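Local structure of beta sliding clamp (Bartonella birtlesii LL-WM9, 6PTR) at residues Ser16-Phe19 with Lys20-Arg24; Ser108-Gly112 with Cys113-Gln117; Arg239-Gly243 with Ser244-Thr248; Pro210-Ala213 with Val214-Gln218. The protein probably tethers DNA polymerases and other proteins to DNA and makes them processive, forming a ring-shaped, head-to-tail homodimer around the duplex. All coordinates share one frame; numbering follows the deposited sequence.

From the N terminus, contact 1 comes first, inside helix 15-26 of the N-terminal domain, and closes single helical turns. Contact 2 follows in the same domain, where strands 106-111 and 114-119 fold back at a tight turn beside the second subunit. In the central domain, contact 4 opens helix 211-221, and contact 3 closes the hairpin of strands 237-242 and 245-250. All four lie in series along the chain; none nests in or crosses another. Contacts 3 and 4 pack directly, Phe-240 and Phe-247 against Leu-217, joining sheet to helix. Arg-24 of contact 1 touches Val-245 of contact 3, linking the two domains, whereas contact 2 stands about 21 Å, nearest atoms, from both central-domain contacts.

Contact 1. Residues Ser16-Phe19 with Lys20-Arg24; sequences SQFF and KSLGR
Phe-18 and Leu-22, one helical turn apart, make the buried apolar part of this contact. The ring leans forward along the helix, and its CE2 meets CD2 of Leu-22 at 4.0 Å. The i to i+4 spacing puts both on one flank; with CG anti to the backbone N (chi1 -172° for Phe-18) the ring is carried on toward Leu-22. Beneath them Phe-18 O accepts the N-H of Leu-22 at 2.8 Å, and Leu-22 CB rests 3.2 Å from that oxygen. Helix 15-26 of the N-terminal domain, regular alpha-helix here, turns these two toward helix 79-88, where they touch Val-86 and Leu-82; Phe-19, on the adjoining flank, stacks on Tyr-83 there. The polar flank is looser, running from buried Ser-21, packed on Leu-52 and Phe-65, out through Gln-17 to exposed Lys-20. Gln-17, bent at chi2 (68°), brings NE2 to OG of Ser-21 at 2.8 Å, but the bond is weak, bent to 127° at the hydrogen; the hydroxyl also bonds Glu-63. Lys-20 touches the preceding turn with CB, 3.5 Å from Ser-16 O, then runs out extended as far as CE, where the last torsion turns NZ aside, with a weak, long ion pair to Glu-223.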
loop_
_atom_site.group_PDB
_atom_site.type_symbol
_atom_site.label_atom_id
_atom_site.label_comp_id
_atom_site.label_asym_id
_atom_site.label_seq_id
_atom_site.Cartn_x
_atom_site.Cartn_y
_atom_site.Cartn_z
ATOM N N SER C 16 9.318 22.848 7.406
ATOM C CA SER C 16 8.691 21.820 8.232
ATOM C C SER C 16 7.376 22.308 8.821
ATOM O O SER C 16 6.386 21.570 8.837
ATOM C CB SER C 16 9.645 21.372 9.332
ATOM O OG SER C 16 10.647 20.539 8.785
ATOM N N GLN C 17 7.343 23.554 9.286
ATOM C CA GLN C 17 6.095 24.131 9.770
ATOM C C GLN C 17 5.043 24.188 8.668
ATOM O O GLN C 17 3.880 23.807 8.876
ATOM C CB GLN C 17 6.360 25.525 10.339
ATOM C CG GLN C 17 5.095 26.321 10.573
ATOM C CD GLN C 17 4.271 25.736 11.692
ATOM O OE1 GLN C 17 4.717 25.686 12.839
ATOM N NE2 GLN C 17 3.070 25.268 11.365
ATOM N N PHE C 18 5.427 24.676 7.484
ATOM C CA PHE C 18 4.487 24.787 6.374
ATOM C C PHE C 18 3.961 23.421 5.949
ATOM O O PHE C 18 2.770 23.269 5.641
ATOM C CB PHE C 18 5.158 25.475 5.186
ATOM C CG PHE C 18 4.205 25.815 4.068
ATOM C CD1 PHE C 18 3.279 26.831 4.228
ATOM C CD2 PHE C 18 4.251 25.147 2.860
ATOM C CE1 PHE C 18 2.388 27.151 3.217
ATOM C CE2 PHE C 18 3.355 25.473 1.841
ATOM C CZ PHE C 18 2.420 26.483 2.037
ATOM N N PHE C 19 4.845 22.426 5.915
ATOM C CA PHE C 19 4.461 21.068 5.532
ATOM C C PHE C 19 3.449 20.492 6.512
ATOM O O PHE C 19 2.454 19.879 6.108
ATOM C CB PHE C 19 5.713 20.203 5.482
ATOM C CG PHE C 19 5.483 18.820 4.934
ATOM C CD1 PHE C 19 4.951 18.645 3.665
ATOM C CD2 PHE C 19 5.815 17.711 5.681
ATOM C CE1 PHE C 19 4.751 17.364 3.148
ATOM C CE2 PHE C 19 5.618 16.429 5.177
ATOM C CZ PHE C 19 5.082 16.263 3.908
ATOM N N LYS C 20 3.699 20.679 7.813
ATOM C CA LYS C 20 2.773 20.188 8.826
ATOM C C LYS C 20 1.403 20.830 8.677
ATOM O O LYS C 20 0.380 20.137 8.711
ATOM C CB LYS C 20 3.328 20.447 10.227
ATOM C CG LYS C 20 2.462 19.825 11.317
ATOM C CD LYS C 20 3.115 19.898 12.690
ATOM C CE LYS C 20 2.310 19.118 13.729
ATOM N NZ LYS C 20 2.434 17.639 13.566
ATOM N N SER C 21 1.362 22.154 8.498
ATOM C CA SER C 21 0.080 22.840 8.381
ATOM C C SER C 21 -0.634 22.447 7.096
ATOM O O SER C 21 -1.835 22.138 7.109
ATOM C CB SER C 21 0.278 24.360 8.452
ATOM O OG SER C 21 0.889 24.740 9.684
ATOM N N LEU C 22 0.097 22.424 5.976
ATOM C CA LEU C 22 -0.483 21.988 4.712
ATOM C C LEU C 22 -1.017 20.566 4.815
ATOM O O LEU C 22 -2.057 20.249 4.234
ATOM C CB LEU C 22 0.561 22.075 3.596
ATOM C CG LEU C 22 0.101 21.916 2.152
ATOM C CD1 LEU C 22 -1.012 22.904 1.809
ATOM C CD2 LEU C 22 1.296 22.095 1.221
ATOM N N GLY C 23 -0.311 19.691 5.535
ATOM C CA GLY C 23 -0.786 18.333 5.687
ATOM C C GLY C 23 -2.134 18.271 6.370
ATOM O O GLY C 23 -2.948 17.393 6.070
ATOM N N ARG C 24 -2.400 19.221 7.267
ATOM C CA ARG C 24 -3.664 19.226 7.986
ATOM C C ARG C 24 -4.828 19.677 7.115
ATOM O O ARG C 24 -5.973 19.315 7.403
ATOM C CB ARG C 24 -3.551 20.106 9.230
ATOM C CG ARG C 24 -2.731 19.444 10.356
ATOM C CD ARG C 24 -2.495 20.376 11.546
ATOM N NE ARG C 24 -1.888 19.719 12.698
ATOM C CZ ARG C 24 -1.584 20.339 13.833
ATOM N NH1 ARG C 24 -1.815 21.639 13.963
ATOM N NH2 ARG C 24 -1.049 19.662 14.841
#

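Contact 2. Residues Ser108-Gly112 with Cys113-Gln117; sequences SIVSG and CTHFQ
Ile-109 and Phe-116 form a hydrogen-bonded antiparallel pair: Ile-109 N donates to Phe-116 O at 2.8 Å, and Phe-116 N returns the bond to Ile-109 O. Ser-111 and Thr-114 pair likewise and close a type II' beta turn, so this is a two-residue beta hairpin. Gly-112 takes the first corner with positive phi (67°), and Thr-114 N reaches Ser-111 O at 2.9 Å. CA-H groups of the residues in the non-hydrogen-bonded pairs approach the same strand carbonyls, as His-115 CA does Ile-109 O at 3.2 Å. Polar side chains gather on the face of Ser-108, Val-110, His-115 and Gln-117. Bent at chi2 (-80°), Gln-117 folds its amide back so that NE2 donates to His-115 NE2 at 2.8 Å, in the plane of the imidazole; this bond helps fix the ring's rotation. The same amide nitrogen lies 3.3 Å from Ser-108 CB. Van der Waals contact comes from Val-110 CG2, 3.6 Å from His-115 CD2, and, on the other face, from Ile-109 and Phe-116 meeting through their CB atoms. That second face covers helix 79-88, with Ile-109 on Leu-82 and Phe-116 on Ile-85. Strand 94-99 flanks Ser-108 and Val-110. Thr-114 OG1 bonds Asp-319 of the second subunit, and His-115 to Gln-117 pair with a strand of that subunit, so the sheet runs on across the interface.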
loop_
_atom_site.group_PDB
_atom_site.type_symbol
_atom_site.label_atom_id
_atom_site.label_comp_id
_atom_site.label_asym_id
_atom_site.label_seq_id
_atom_site.Cartn_x
_atom_site.Cartn_y
_atom_site.Cartn_z
ATOM N N SER C 108 5.266 31.813 -7.284
ATOM C CA SER C 108 6.630 31.313 -7.266
ATOM C C SER C 108 6.911 30.623 -5.941
ATOM O O SER C 108 6.497 31.092 -4.873
ATOM C CB SER C 108 7.606 32.473 -7.492
ATOM O OG SER C 108 8.934 32.121 -7.168
ATOM N N ILE C 109 7.619 29.496 -6.013
ATOM C CA ILE C 109 8.097 28.788 -4.838
ATOM C C ILE C 109 9.596 28.654 -5.001
ATOM O O ILE C 109 10.053 28.045 -5.975
ATOM C CB ILE C 109 7.455 27.407 -4.692
ATOM C CG1 ILE C 109 5.925 27.485 -4.686
ATOM C CG2 ILE C 109 7.973 26.730 -3.443
ATOM C CD1 ILE C 109 5.296 26.140 -4.847
ATOM N N VAL C 110 10.367 29.226 -4.075
ATOM C CA VAL C 110 11.821 29.151 -4.152
ATOM C C VAL C 110 12.355 28.501 -2.884
ATOM O O VAL C 110 12.037 28.931 -1.770
ATOM C CB VAL C 110 12.458 30.539 -4.358
ATOM C CG1 VAL C 110 13.964 30.440 -4.276
ATOM C CG2 VAL C 110 12.043 31.109 -5.715
ATOM N N SER C 111 13.179 27.475 -3.051
ATOM C CA SER C 111 13.850 26.839 -1.926
ATOM C C SER C 111 15.256 26.507 -2.401
ATOM O O SER C 111 15.433 25.605 -3.226
ATOM C CB SER C 111 13.105 25.585 -1.468
ATOM O OG SER C 111 13.938 24.770 -0.656
ATOM N N GLY C 112 16.237 27.261 -1.917
ATOM C CA GLY C 112 17.599 27.058 -2.388
ATOM C C GLY C 112 17.666 27.463 -3.840
ATOM O O GLY C 112 17.172 28.528 -4.234
ATOM N N CYS C 113 18.241 26.590 -4.662
ATOM C CA CYS C 113 18.234 26.790 -6.101
ATOM C C CYS C 113 16.983 26.245 -6.769
ATOM O O CYS C 113 16.835 26.401 -7.984
ATOM C CB CYS C 113 19.463 26.138 -6.725
ATOM S SG CYS C 113 20.943 26.972 -6.234
ATOM N N THR C 114 16.076 25.624 -6.019
ATOM C CA THR C 114 14.880 25.056 -6.630
ATOM C C THR C 114 13.821 26.143 -6.781
ATOM O O THR C 114 13.535 26.870 -5.828
ATOM C CB THR C 114 14.319 23.917 -5.776
ATOM O OG1 THR C 114 15.371 23.045 -5.369
ATOM C CG2 THR C 114 13.320 23.127 -6.582
ATOM N N HIS C 115 13.229 26.250 -7.971
ATOM C CA HIS C 115 12.255 27.313 -8.224
ATOM C C HIS C 115 11.097 26.764 -9.035
ATOM O O HIS C 115 11.291 26.311 -10.170
ATOM C CB HIS C 115 12.921 28.491 -8.949
ATOM C CG HIS C 115 11.953 29.511 -9.472
ATOM N ND1 HIS C 115 12.119 30.139 -10.689
ATOM C CD2 HIS C 115 10.814 30.020 -8.941
ATOM C CE1 HIS C 115 11.121 30.981 -10.890
ATOM N NE2 HIS C 115 10.319 30.931 -9.843
ATOM N N PHE C 116 9.892 26.819 -8.459
ATOM C CA PHE C 116 8.659 26.440 -9.146
ATOM C C PHE C 116 7.863 27.696 -9.483
ATOM O O PHE C 116 7.871 28.664 -8.724
ATOM C CB PHE C 116 7.781 25.529 -8.271
ATOM C CG PHE C 116 8.423 24.213 -7.908
ATOM C CD1 PHE C 116 9.232 24.106 -6.785
ATOM C CD2 PHE C 116 8.202 23.086 -8.689
ATOM C CE1 PHE C 116 9.844 22.884 -6.453
ATOM C CE2 PHE C 116 8.804 21.873 -8.369
ATOM C CZ PHE C 116 9.612 21.770 -7.240
ATOM N N GLN C 117 7.199 27.690 -10.632
ATOM C CA GLN C 117 6.193 28.696 -10.970
ATOM C C GLN C 117 4.900 27.929 -11.200
ATOM O O GLN C 117 4.817 27.136 -12.144
ATOM C CB GLN C 117 6.583 29.486 -12.218
ATOM C CG GLN C 117 7.697 30.474 -12.018
ATOM C CD GLN C 117 7.202 31.751 -11.371
ATOM O OE1 GLN C 117 6.023 32.090 -11.470
ATOM N NE2 GLN C 117 8.098 32.466 -10.706
#

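Contact 3. Residues Arg239-Gly243 with Ser244-Thr248; sequences RFSLG and SVVFT
Arg-239 leaves its strand extended, CG anti to the backbone N (chi1 173°), and then bends at chi3 (-71°) to bring NE over to Thr-248. Thr-248 answers with OG1 turned anti to its own carbonyl carbon (chi1 -51°), and NE donates to it at 2.8 Å, nearly straight and in the guanidinium plane. The arginine's methylenes lie across Val-246, CD standing 3.6 Å from CG1. Val-246 presents its other methyl, CG2, to Ser-241 OG at 3.7 Å. On the opposite face Leu-242, beside the turn, leans back along the hairpin to set CD2 at the ring edge of Phe-247, 4.2 Å from its CD2. The backbone frame is a two-residue beta hairpin with a type II' turn, Gly-243 at its first corner. Phe-240 and Phe-247 exchange two backbone bonds, Phe-240 N to Phe-247 O at 2.8 Å, and Leu-242 and Val-245 two more. A water near the turn donates to Gly-243 O at 2.7 Å and also to Val-245 O, tying the loop to the returning strand. Flanked by strands 228-233 and 59-69, the hairpin belongs to a sheet shared by the N-terminal and central domains, while Phe-240, Leu-242 and Phe-247 pack on helix 211-221.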
loop_
_atom_site.group_PDB
_atom_site.type_symbol
_atom_site.label_atom_id
_atom_site.label_comp_id
_atom_site.label_asym_id
_atom_site.label_seq_id
_atom_site.Cartn_x
_atom_site.Cartn_y
_atom_site.Cartn_z
ATOM N N ARG C 239 -18.988 23.223 14.235
ATOM C CA ARG C 239 -17.624 23.727 14.119
ATOM C C ARG C 239 -16.819 23.202 15.290
ATOM O O ARG C 239 -17.292 23.228 16.433
ATOM C CB ARG C 239 -17.589 25.250 14.102
ATOM C CG ARG C 239 -16.175 25.824 14.148
ATOM C CD ARG C 239 -16.186 27.332 13.972
ATOM N NE ARG C 239 -16.522 27.694 12.598
ATOM C CZ ARG C 239 -16.816 28.927 12.189
ATOM N NH1 ARG C 239 -16.824 29.939 13.053
ATOM N NH2 ARG C 239 -17.108 29.145 10.908
ATOM N N PHE C 240 -15.614 22.708 14.996
ATOM C CA PHE C 240 -14.679 22.253 16.014
ATOM C C PHE C 240 -13.436 23.117 15.908
ATOM O O PHE C 240 -12.782 23.133 14.859
ATOM C CB PHE C 240 -14.294 20.787 15.816
ATOM C CG PHE C 240 -15.445 19.848 15.828
ATOM C CD1 PHE C 240 -16.184 19.614 14.673
ATOM C CD2 PHE C 240 -15.778 19.160 16.985
ATOM C CE1 PHE C 240 -17.250 18.739 14.680
ATOM C CE2 PHE C 240 -16.851 18.262 16.987
ATOM C CZ PHE C 240 -17.587 18.066 15.843
ATOM N N SER C 241 -13.095 23.806 16.988
ATOM C CA SER C 241 -11.890 24.625 17.025
ATOM C C SER C 241 -10.927 24.014 18.030
ATOM O O SER C 241 -11.277 23.811 19.194
ATOM C CB SER C 241 -12.214 26.077 17.393
ATOM O OG SER C 241 -13.092 26.637 16.431
ATOM N N LEU C 242 -9.718 23.701 17.584
ATOM C CA LEU C 242 -8.754 23.138 18.516
ATOM C C LEU C 242 -7.370 23.498 18.009
ATOM O O LEU C 242 -7.115 23.429 16.806
ATOM C CB LEU C 242 -8.921 21.616 18.660
ATOM C CG LEU C 242 -8.810 20.664 17.472
ATOM C CD1 LEU C 242 -8.684 19.241 18.005
ATOM C CD2 LEU C 242 -10.011 20.751 16.519
ATOM N N GLY C 243 -6.492 23.902 18.922
ATOM C CA GLY C 243 -5.182 24.374 18.504
ATOM C C GLY C 243 -5.317 25.548 17.553
ATOM O O GLY C 243 -6.060 26.505 17.799
ATOM N N SER C 244 -4.599 25.479 16.435
ATOM C CA SER C 244 -4.702 26.483 15.387
ATOM C C SER C 244 -5.580 26.016 14.229
ATOM O O SER C 244 -5.541 26.615 13.148
ATOM C CB SER C 244 -3.313 26.835 14.873
ATOM O OG SER C 244 -2.696 25.631 14.455
ATOM N N VAL C 245 -6.382 24.978 14.442
ATOM C CA VAL C 245 -7.176 24.359 13.391
ATOM C C VAL C 245 -8.646 24.608 13.679
ATOM O O VAL C 245 -9.086 24.530 14.834
ATOM C CB VAL C 245 -6.879 22.842 13.293
ATOM C CG1 VAL C 245 -7.739 22.182 12.217
ATOM C CG2 VAL C 245 -5.405 22.626 13.028
ATOM N N VAL C 246 -9.407 24.917 12.633
ATOM C CA VAL C 246 -10.859 25.005 12.749
ATOM C C VAL C 246 -11.485 24.142 11.663
ATOM O O VAL C 246 -11.165 24.315 10.483
ATOM C CB VAL C 246 -11.357 26.458 12.636
ATOM C CG1 VAL C 246 -12.889 26.486 12.735
ATOM C CG2 VAL C 246 -10.732 27.367 13.702
ATOM N N PHE C 247 -12.373 23.216 12.060
ATOM C CA PHE C 247 -13.203 22.401 11.162
ATOM C C PHE C 247 -14.634 22.916 11.194
ATOM O O PHE C 247 -15.231 22.962 12.271
ATOM C CB PHE C 247 -13.290 20.938 11.605
ATOM C CG PHE C 247 -12.028 20.156 11.479
ATOM C CD1 PHE C 247 -11.725 19.504 10.304
ATOM C CD2 PHE C 247 -11.179 20.012 12.566
ATOM C CE1 PHE C 247 -10.561 18.755 10.184
ATOM C CE2 PHE C 247 -10.016 19.256 12.459
ATOM C CZ PHE C 247 -9.706 18.630 11.267
ATOM N N THR C 248 -15.215 23.228 10.034
ATOM C CA THR C 248 -16.630 23.595 9.988
ATOM C C THR C 248 -17.326 22.697 8.979
ATOM O O THR C 248 -16.885 22.599 7.829
ATOM C CB THR C 248 -16.844 25.061 9.617
ATOM O OG1 THR C 248 -16.042 25.895 10.467
ATOM C CG2 THR C 248 -18.341 25.431 9.807
HETATM O O HOH W 1 -8.468 26.885 16.641
#

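Contact 4. Residues Pro210-Ala213 with Val214-Gln218; sequences PRKA and VGELQ
Pro-210 O accepts the N-H of Val-214 at 3.0 Å, and three more i to i+4 bonds, from Gly-215 to Arg-211, Glu-216 to Lys-212 and Leu-217 to Ala-213, establish the first turns of helix 211-221. Pro-210 occupies the N-cap, ending strand 207-210 just where the helix begins. Val-214 sits over this start: its CG2 touches Pro-210 O at 3.5 Å, and its CB lies against Arg-211 O. A turn further on, the CB of Leu-217 rests 3.3 Å from Ala-213 O, and its branched end goes on to helix 142-152 and to Phe-247. Lys-212 and Glu-216, four residues apart, approach each other at CG, 4.4 Å from CG to CG. From there the lysine continues fully extended, whereas the glutamate folds at chi2 (-55°), leaving NZ and OE2 6.3 Å apart. A water fills in between backbone and acid, donating to Glu-216 OE2 at 2.8 Å and, on a longer bond, to Lys-212 O. That carbonyl thus serves two donors, the helical N-H of Glu-216 and the water. Lys-212 NZ forms salt bridges to Asp-56 and Glu-30 and also bonds Val-28 O, while Glu-216 OE2 pairs with Lys-219. The two opposite charges therefore do not bridge the helical turn directly; Lys-212 is probably neutralised mainly by the acids of the N-terminal domain, so the start of this central-domain helix is probably held electrostatically to the N-terminal domain of the same chain.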
loop_
_atom_site.group_PDB
_atom_site.type_symbol
_atom_site.label_atom_id
_atom_site.label_comp_id
_atom_site.label_asym_id
_atom_site.label_seq_id
_atom_site.Cartn_x
_atom_site.Cartn_y
_atom_site.Cartn_z
ATOM N N PRO C 210 -21.481 14.473 9.722
ATOM C CA PRO C 210 -21.164 13.621 8.560
ATOM C C PRO C 210 -19.886 12.808 8.735
ATOM O O PRO C 210 -18.923 13.239 9.384
ATOM C CB PRO C 210 -21.013 14.624 7.407
ATOM C CG PRO C 210 -21.731 15.861 7.890
ATOM C CD PRO C 210 -21.552 15.900 9.369
ATOM N N ARG C 211 -19.911 11.613 8.139
ATOM C CA ARG C 211 -18.779 10.690 8.138
ATOM C C ARG C 211 -17.457 11.356 7.755
ATOM O O ARG C 211 -16.427 11.106 8.396
ATOM C CB ARG C 211 -19.096 9.533 7.180
ATOM C CG ARG C 211 -18.014 8.500 7.048
ATOM C CD ARG C 211 -18.554 7.233 6.397
ATOM N NE ARG C 211 -19.314 7.501 5.178
ATOM C CZ ARG C 211 -18.777 7.549 3.965
ATOM N NH1 ARG C 211 -19.540 7.787 2.908
ATOM N NH2 ARG C 211 -17.472 7.364 3.809
ATOM N N LYS C 212 -17.453 12.215 6.724
ATOM C CA LYS C 212 -16.179 12.816 6.306
ATOM C C LYS C 212 -15.608 13.738 7.375
ATOM O O LYS C 212 -14.394 13.728 7.621
ATOM C CB LYS C 212 -16.324 13.582 4.987
ATOM C CG LYS C 212 -14.999 14.279 4.542
ATOM C CD LYS C 212 -15.090 14.758 3.110
ATOM C CE LYS C 212 -13.723 15.253 2.579
ATOM N NZ LYS C 212 -13.809 15.729 1.191
ATOM N N ALA C 213 -16.455 14.577 7.992
ATOM C CA ALA C 213 -15.995 15.437 9.076
ATOM C C ALA C 213 -15.449 14.602 10.220
ATOM O O ALA C 213 -14.386 14.917 10.783
ATOM C CB ALA C 213 -17.137 16.335 9.569
ATOM N N VAL C 214 -16.154 13.522 10.575
ATOM C CA VAL C 214 -15.662 12.644 11.630
ATOM C C VAL C 214 -14.279 12.130 11.273
ATOM O O VAL C 214 -13.373 12.132 12.105
ATOM C CB VAL C 214 -16.634 11.479 11.880
ATOM C CG1 VAL C 214 -15.986 10.469 12.823
ATOM C CG2 VAL C 214 -17.950 12.001 12.459
ATOM N N GLY C 215 -14.095 11.706 10.024
ATOM C CA GLY C 215 -12.825 11.115 9.629
ATOM C C GLY C 215 -11.678 12.108 9.654
ATOM O O GLY C 215 -10.571 11.786 10.099
ATOM N N GLU C 216 -11.925 13.331 9.205
ATOM C CA GLU C 216 -10.855 14.324 9.230
ATOM C C GLU C 216 -10.543 14.764 10.651
ATOM O O GLU C 216 -9.370 14.989 11.000
ATOM C CB GLU C 216 -11.235 15.523 8.362
ATOM C CG GLU C 216 -11.328 15.163 6.894
ATOM C CD GLU C 216 -10.053 14.511 6.379
ATOM O OE1 GLU C 216 -8.953 15.078 6.584
ATOM O OE2 GLU C 216 -10.153 13.417 5.799
ATOM N N LEU C 217 -11.581 14.936 11.477
ATOM C CA LEU C 217 -11.354 15.254 12.877
ATOM C C LEU C 217 -10.522 14.166 13.535
ATOM O O LEU C 217 -9.560 14.455 14.257
ATOM C CB LEU C 217 -12.709 15.444 13.575
ATOM C CG LEU C 217 -12.814 16.017 14.982
ATOM C CD1 LEU C 217 -12.081 17.332 15.071
ATOM C CD2 LEU C 217 -14.302 16.192 15.326
ATOM N N GLN C 218 -10.834 12.904 13.232
ATOM C CA GLN C 218 -10.107 11.791 13.822
ATOM C C GLN C 218 -8.653 11.779 13.392
ATOM O O GLN C 218 -7.769 11.464 14.196
ATOM C CB GLN C 218 -10.792 10.474 13.455
ATOM C CG GLN C 218 -11.988 10.219 14.328
ATOM C CD GLN C 218 -11.578 9.642 15.676
ATOM O OE1 GLN C 218 -11.042 10.355 16.529
ATOM N NE2 GLN C 218 -11.803 8.339 15.859
HETATM O O HOH W 2 -12.301 11.752 6.250
#